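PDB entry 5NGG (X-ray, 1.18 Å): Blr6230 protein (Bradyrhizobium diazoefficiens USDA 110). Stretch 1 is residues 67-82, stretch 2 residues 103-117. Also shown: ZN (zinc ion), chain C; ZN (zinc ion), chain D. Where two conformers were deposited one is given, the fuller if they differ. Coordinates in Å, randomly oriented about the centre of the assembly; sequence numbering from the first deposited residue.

Stretch 1 (67-82) ILMDTAMPQSTGMIKD
Stretch 2 (103-117) HLDHTGGFAEIKKET

Residues 67-82 run as the end of a strand (67-69), a loop, and a helix from Thr77 onward, and they pack against the metal-binding segment 103-117, which carries a helical turn beginning at Leu104, a type I turn from Thr107 to Phe110, and a helix over 110-117. The helices 77-82 and 110-117 lie 11.0 Å apart at closest approach, their N-to-C directions 51° apart. The contact buries 818 Å² in all, and the closest pair of CA atoms is Pro74 CA and Gly108 CA, 3.8 Å apart; Ala72 is in register with His106, Met73 with Asp105, and Thr77 with Gly109.

The chain turns at Asp70 (phi/psi 69/173), then runs extended through Thr71 (-132/-157) and Ala72 (-128/-155). Thr71, chi1 p, is the bump that enters the turn. Its N donates to His106 O at 2.8 Å, and its OG1 donates to the same His106 O at 3.0 Å while accepting from Gly109 N at 2.9 Å, so backbone and hydroxyl together fasten the loop to both ends of the 106-109 segment. The methyl CG2 reaches Ile113 CD1 at 3.9 Å.

The matching hollow depends on two glycines. A CB on Gly108 would fall 2.3 Å from Pro74 N and 2.4 Å from Ala72 O; one on Gly109 would lie 2.9 Å from Thr77 OG1. Without side chains here, the loop packs directly on the turn: Gly108 N makes a weak hydrogen bond to Ala72 O (3.0 Å, N-H...O 122°), Pro74 CA sits 3.5 Å from Gly108 O in a CA-H...O contact, and Ala72 CA approaches Asp105 O to 3.2 Å in another.

Beside this seam, Met73 (chi m, m, m) folds its thioether back over the helical turn, with SD 3.7 Å from Asp105 CB and CE 4.0 Å from Leu104 CD1. Pro74 CD also meets Leu104 CD1, at 4.3 Å. The edge of the Phe110 ring (chi1 m) abuts the backbone of Asp70, CE1 to C being 3.7 Å. Ile113 (m, t) projects CD1 between Leu68 CD2 at 3.8 Å and Thr77 CG2 at 4.1 Å, filling the space between strand and helix.

At the outer end, Lys81 (m, t, m, t) reaches across to the second helix and places NZ between two carboxylates one helical turn apart, forming salt bridges to Glu112 OE2 (2.8 Å) and Glu116 OE1 (2.7 Å). Thr77 CG2 rests 3.6 Å from Glu112 CD, and water 2 links Thr77 OG1, Gly108 O and Glu112 OE1.

Water 1 joins Thr71 O (2.8 Å) to His106 ND1 (2.7 Å), leaving NE2 of that ring to bind the chain C zinc at 2.1 Å. Asp105 OD2 binds the same ion at 2.1 Å, and His103 ND1 binds the chain D zinc at 2.1 Å; water 3 bridges the two metals.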

# COMPACT_ATOMS: atom_id res chain seq x y z
N ILE A 67 3.43 13.58 5.40
CA ILE A 67 2.64 12.81 4.45
C ILE A 67 2.35 11.46 5.11
O ILE A 67 3.28 10.80 5.58
CB ILE A 67 3.38 12.58 3.11
CG1 ILE A 67 3.77 13.92 2.48
CG2 ILE A 67 2.53 11.71 2.17
CD1 ILE A 67 4.67 13.78 1.26
N LEU A 68 1.08 11.07 5.13
CA LEU A 68 0.69 9.75 5.61
C LEU A 68 0.46 8.85 4.43
O LEU A 68 -0.34 9.17 3.54
CB LEU A 68 -0.61 9.86 6.41
CG LEU A 68 -1.14 8.56 7.00
CD1 LEU A 68 -0.23 7.96 8.04
CD2 LEU A 68 -2.50 8.82 7.61
N MET A 69 1.19 7.72 4.38
CA MET A 69 1.04 6.70 3.33
C MET A 69 0.20 5.57 3.89
O MET A 69 0.68 4.78 4.70
CB MET A 69 2.40 6.18 2.88
CG MET A 69 2.33 5.14 1.77
SD MET A 69 1.74 5.73 0.17
CE MET A 69 3.09 6.80 -0.30
N ASP A 70 -1.07 5.55 3.47
CA ASP A 70 -2.08 4.55 3.83
C ASP A 70 -2.51 4.66 5.30
O ASP A 70 -2.01 5.48 6.08
CB ASP A 70 -1.64 3.12 3.44
CG ASP A 70 -1.63 2.90 1.95
OD1 ASP A 70 -2.49 3.45 1.21
OD2 ASP A 70 -0.76 2.11 1.50
N THR A 71 -3.53 3.86 5.62
CA THR A 71 -3.92 3.60 7.01
C THR A 71 -4.09 2.06 7.15
O THR A 71 -3.48 1.31 6.39
CB THR A 71 -5.18 4.39 7.41
OG1 THR A 71 -6.27 4.09 6.52
CG2 THR A 71 -4.90 5.88 7.44
N ALA A 72 -4.85 1.59 8.13
CA ALA A 72 -5.00 0.16 8.36
C ALA A 72 -6.49 -0.18 8.42
O ALA A 72 -7.31 0.56 7.86
CB ALA A 72 -4.21 -0.27 9.60
N MET A 73 -6.87 -1.26 9.09
CA MET A 73 -8.27 -1.62 9.19
C MET A 73 -9.05 -0.51 9.88
O MET A 73 -8.48 0.23 10.68
CB MET A 73 -8.46 -2.92 9.96
CG MET A 73 -7.95 -4.17 9.25
SD MET A 73 -8.97 -4.65 7.84
CE MET A 73 -10.38 -5.38 8.67
N PRO A 74 -10.36 -0.41 9.63
CA PRO A 74 -11.16 0.62 10.28
C PRO A 74 -11.02 0.65 11.81
O PRO A 74 -11.03 1.73 12.41
CB PRO A 74 -12.60 0.32 9.81
CG PRO A 74 -12.39 -0.29 8.47
CD PRO A 74 -11.14 -1.11 8.59
N GLN A 75 -10.88 -0.52 12.44
CA GLN A 75 -10.79 -0.62 13.90
C GLN A 75 -9.43 -0.21 14.46
O GLN A 75 -9.27 -0.08 15.68
CB GLN A 75 -11.15 -2.05 14.36
CG GLN A 75 -10.36 -3.18 13.71
CD GLN A 75 -11.06 -3.80 12.52
OE1 GLN A 75 -11.50 -3.11 11.60
NE2 GLN A 75 -11.16 -5.12 12.52
N SER A 76 -8.43 -0.02 13.59
CA SER A 76 -7.05 0.20 14.02
C SER A 76 -6.56 1.64 13.96
O SER A 76 -5.38 1.91 14.19
CB SER A 76 -6.11 -0.68 13.19
OG SER A 76 -6.38 -2.04 13.43
N THR A 77 -7.45 2.58 13.66
CA THR A 77 -7.02 3.97 13.46
C THR A 77 -6.37 4.55 14.70
O THR A 77 -5.37 5.27 14.59
CB THR A 77 -8.18 4.82 12.95
OG1 THR A 77 -8.70 4.20 11.78
CG2 THR A 77 -7.76 6.23 12.57
N GLY A 78 -6.93 4.25 15.88
CA GLY A 78 -6.34 4.71 17.12
C GLY A 78 -4.92 4.23 17.34
O GLY A 78 -4.09 4.98 17.80
N MET A 79 -4.66 2.97 17.02
CA MET A 79 -3.33 2.39 17.08
C MET A 79 -2.35 3.14 16.17
O MET A 79 -1.23 3.44 16.55
CB MET A 79 -3.34 0.91 16.74
CG MET A 79 -1.95 0.31 16.67
SD MET A 79 -1.96 -1.44 16.29
CE MET A 79 -2.39 -2.10 17.89
N ILE A 80 -2.75 3.40 14.93
CA ILE A 80 -1.89 4.13 14.01
C ILE A 80 -1.58 5.52 14.57
O ILE A 80 -0.43 5.95 14.55
CB ILE A 80 -2.53 4.21 12.60
CG1 ILE A 80 -2.81 2.82 11.99
CG2 ILE A 80 -1.65 5.03 11.67
CD1 ILE A 80 -1.68 1.82 12.00
N LYS A 81 -2.60 6.22 15.05
CA LYS A 81 -2.40 7.56 15.60
C LYS A 81 -1.44 7.49 16.80
O LYS A 81 -0.57 8.37 16.97
CB LYS A 81 -3.75 8.20 15.95
CG LYS A 81 -4.58 8.59 14.74
CD LYS A 81 -5.73 9.55 15.03
CE LYS A 81 -6.87 8.87 15.70
NZ LYS A 81 -8.04 9.80 15.84
N ASP A 82 -1.59 6.45 17.61
CA ASP A 82 -0.69 6.22 18.75
C ASP A 82 0.76 6.00 18.31
O ASP A 82 1.68 6.59 18.91
CB ASP A 82 -1.19 5.05 19.61
CG ASP A 82 -2.38 5.41 20.49
OD1 ASP A 82 -2.71 6.61 20.63
OD2 ASP A 82 -2.99 4.48 21.05
N HIS A 103 -8.60 -0.73 -0.69
CA HIS A 103 -9.22 -1.81 0.08
C HIS A 103 -9.21 -1.44 1.55
O HIS A 103 -8.33 -0.70 2.00
CB HIS A 103 -8.48 -3.14 -0.09
CG HIS A 103 -8.61 -3.73 -1.45
ND1 HIS A 103 -7.70 -4.65 -1.91
CD2 HIS A 103 -9.54 -3.58 -2.42
CE1 HIS A 103 -8.06 -5.04 -3.12
NE2 HIS A 103 -9.18 -4.41 -3.45
N LEU A 104 -10.20 -1.95 2.29
CA LEU A 104 -10.43 -1.53 3.68
C LEU A 104 -9.24 -1.70 4.62
O LEU A 104 -9.15 -0.98 5.59
CB LEU A 104 -11.63 -2.24 4.29
CG LEU A 104 -11.48 -3.65 4.85
CD1 LEU A 104 -12.67 -4.00 5.74
CD2 LEU A 104 -11.30 -4.66 3.75
N ASP A 105 -8.34 -2.65 4.34
CA ASP A 105 -7.17 -2.84 5.17
C ASP A 105 -6.12 -1.76 5.00
O ASP A 105 -5.16 -1.70 5.79
CB ASP A 105 -6.58 -4.26 5.02
CG ASP A 105 -6.24 -4.68 3.59
OD1 ASP A 105 -7.02 -4.36 2.65
OD2 ASP A 105 -5.18 -5.36 3.47
N HIS A 106 -6.31 -0.88 4.01
CA HIS A 106 -5.42 0.27 3.79
C HIS A 106 -6.13 1.62 3.87
O HIS A 106 -5.47 2.65 3.99
CB HIS A 106 -4.71 0.13 2.44
CG HIS A 106 -4.09 -1.22 2.27
ND1 HIS A 106 -3.02 -1.64 3.04
CD2 HIS A 106 -4.48 -2.30 1.57
CE1 HIS A 106 -2.77 -2.91 2.78
NE2 HIS A 106 -3.64 -3.34 1.88
N THR A 107 -7.46 1.62 3.82
CA THR A 107 -8.24 2.87 3.77
C THR A 107 -9.08 3.12 5.00
O THR A 107 -9.79 4.13 5.08
CB THR A 107 -9.23 2.82 2.60
OG1 THR A 107 -10.11 1.72 2.86
CG2 THR A 107 -8.56 2.60 1.26
N GLY A 108 -9.02 2.21 5.97
CA GLY A 108 -9.94 2.21 7.09
C GLY A 108 -9.91 3.45 7.96
O GLY A 108 -10.90 3.73 8.63
N GLY A 109 -8.79 4.16 7.96
CA GLY A 109 -8.65 5.38 8.75
C GLY A 109 -8.70 6.68 7.97
O GLY A 109 -8.53 7.75 8.58
N PHE A 110 -8.92 6.61 6.65
CA PHE A 110 -8.85 7.83 5.85
C PHE A 110 -9.90 8.88 6.24
O PHE A 110 -9.56 10.06 6.40
CB PHE A 110 -8.99 7.54 4.36
CG PHE A 110 -7.77 6.91 3.70
CD1 PHE A 110 -6.53 6.83 4.29
CD2 PHE A 110 -7.89 6.42 2.40
CE1 PHE A 110 -5.45 6.27 3.62
CE2 PHE A 110 -6.81 5.88 1.74
CZ PHE A 110 -5.58 5.81 2.34
N ALA A 111 -11.17 8.49 6.32
CA ALA A 111 -12.20 9.47 6.62
C ALA A 111 -11.94 10.15 7.96
O ALA A 111 -12.08 11.39 8.11
CB ALA A 111 -13.57 8.82 6.60
N GLU A 112 -11.53 9.36 8.95
CA GLU A 112 -11.28 9.87 10.29
C GLU A 112 -10.11 10.84 10.30
O GLU A 112 -10.19 11.95 10.86
CB GLU A 112 -11.03 8.73 11.25
CG GLU A 112 -10.68 9.18 12.66
CD GLU A 112 -10.69 8.08 13.67
OE1 GLU A 112 -11.41 7.07 13.48
OE2 GLU A 112 -10.02 8.23 14.71
N ILE A 113 -8.99 10.41 9.72
CA ILE A 113 -7.80 11.25 9.76
C ILE A 113 -8.01 12.52 8.91
O ILE A 113 -7.57 13.60 9.31
CB ILE A 113 -6.52 10.46 9.42
CG1 ILE A 113 -6.22 9.51 10.60
CG2 ILE A 113 -5.33 11.39 9.19
CD1 ILE A 113 -5.20 8.43 10.32
N LYS A 114 -8.65 12.40 7.74
CA LYS A 114 -8.91 13.57 6.92
C LYS A 114 -9.75 14.61 7.67
O LYS A 114 -9.46 15.81 7.61
CB LYS A 114 -9.58 13.14 5.62
CG LYS A 114 -9.87 14.28 4.68
CD LYS A 114 -10.20 13.78 3.30
CE LYS A 114 -10.40 14.96 2.38
NZ LYS A 114 -11.09 14.57 1.13
N LYS A 115 -10.79 14.15 8.36
CA LYS A 115 -11.63 15.07 9.11
C LYS A 115 -10.88 15.73 10.26
O LYS A 115 -11.02 16.95 10.49
CB LYS A 115 -12.88 14.36 9.62
CG LYS A 115 -13.88 15.33 10.23
CD LYS A 115 -15.27 14.73 10.34
CE LYS A 115 -16.19 15.68 11.07
N GLU A 116 -10.08 14.94 10.98
CA GLU A 116 -9.36 15.43 12.16
C GLU A 116 -8.31 16.47 11.78
O GLU A 116 -8.08 17.42 12.53
CB GLU A 116 -8.69 14.27 12.90
CG GLU A 116 -7.87 14.63 14.13
CD GLU A 116 -7.32 13.41 14.85
OE1 GLU A 116 -7.94 12.32 14.77
OE2 GLU A 116 -6.27 13.55 15.52
N THR A 117 -7.67 16.28 10.63
CA THR A 117 -6.49 17.06 10.26
C THR A 117 -6.70 18.13 9.19
O THR A 117 -5.90 19.05 9.08
CB THR A 117 -5.36 16.16 9.73
OG1 THR A 117 -5.77 15.51 8.52
CG2 THR A 117 -4.94 15.14 10.78
ZN ZN C . -4.02 -5.35 1.69
ZN ZN D . -5.79 -5.02 -1.19
O HOH W 1 -1.70 0.13 4.64
O HOH W 2 -11.31 5.34 11.33
O HOH W 3 -5.72 -5.60 0.56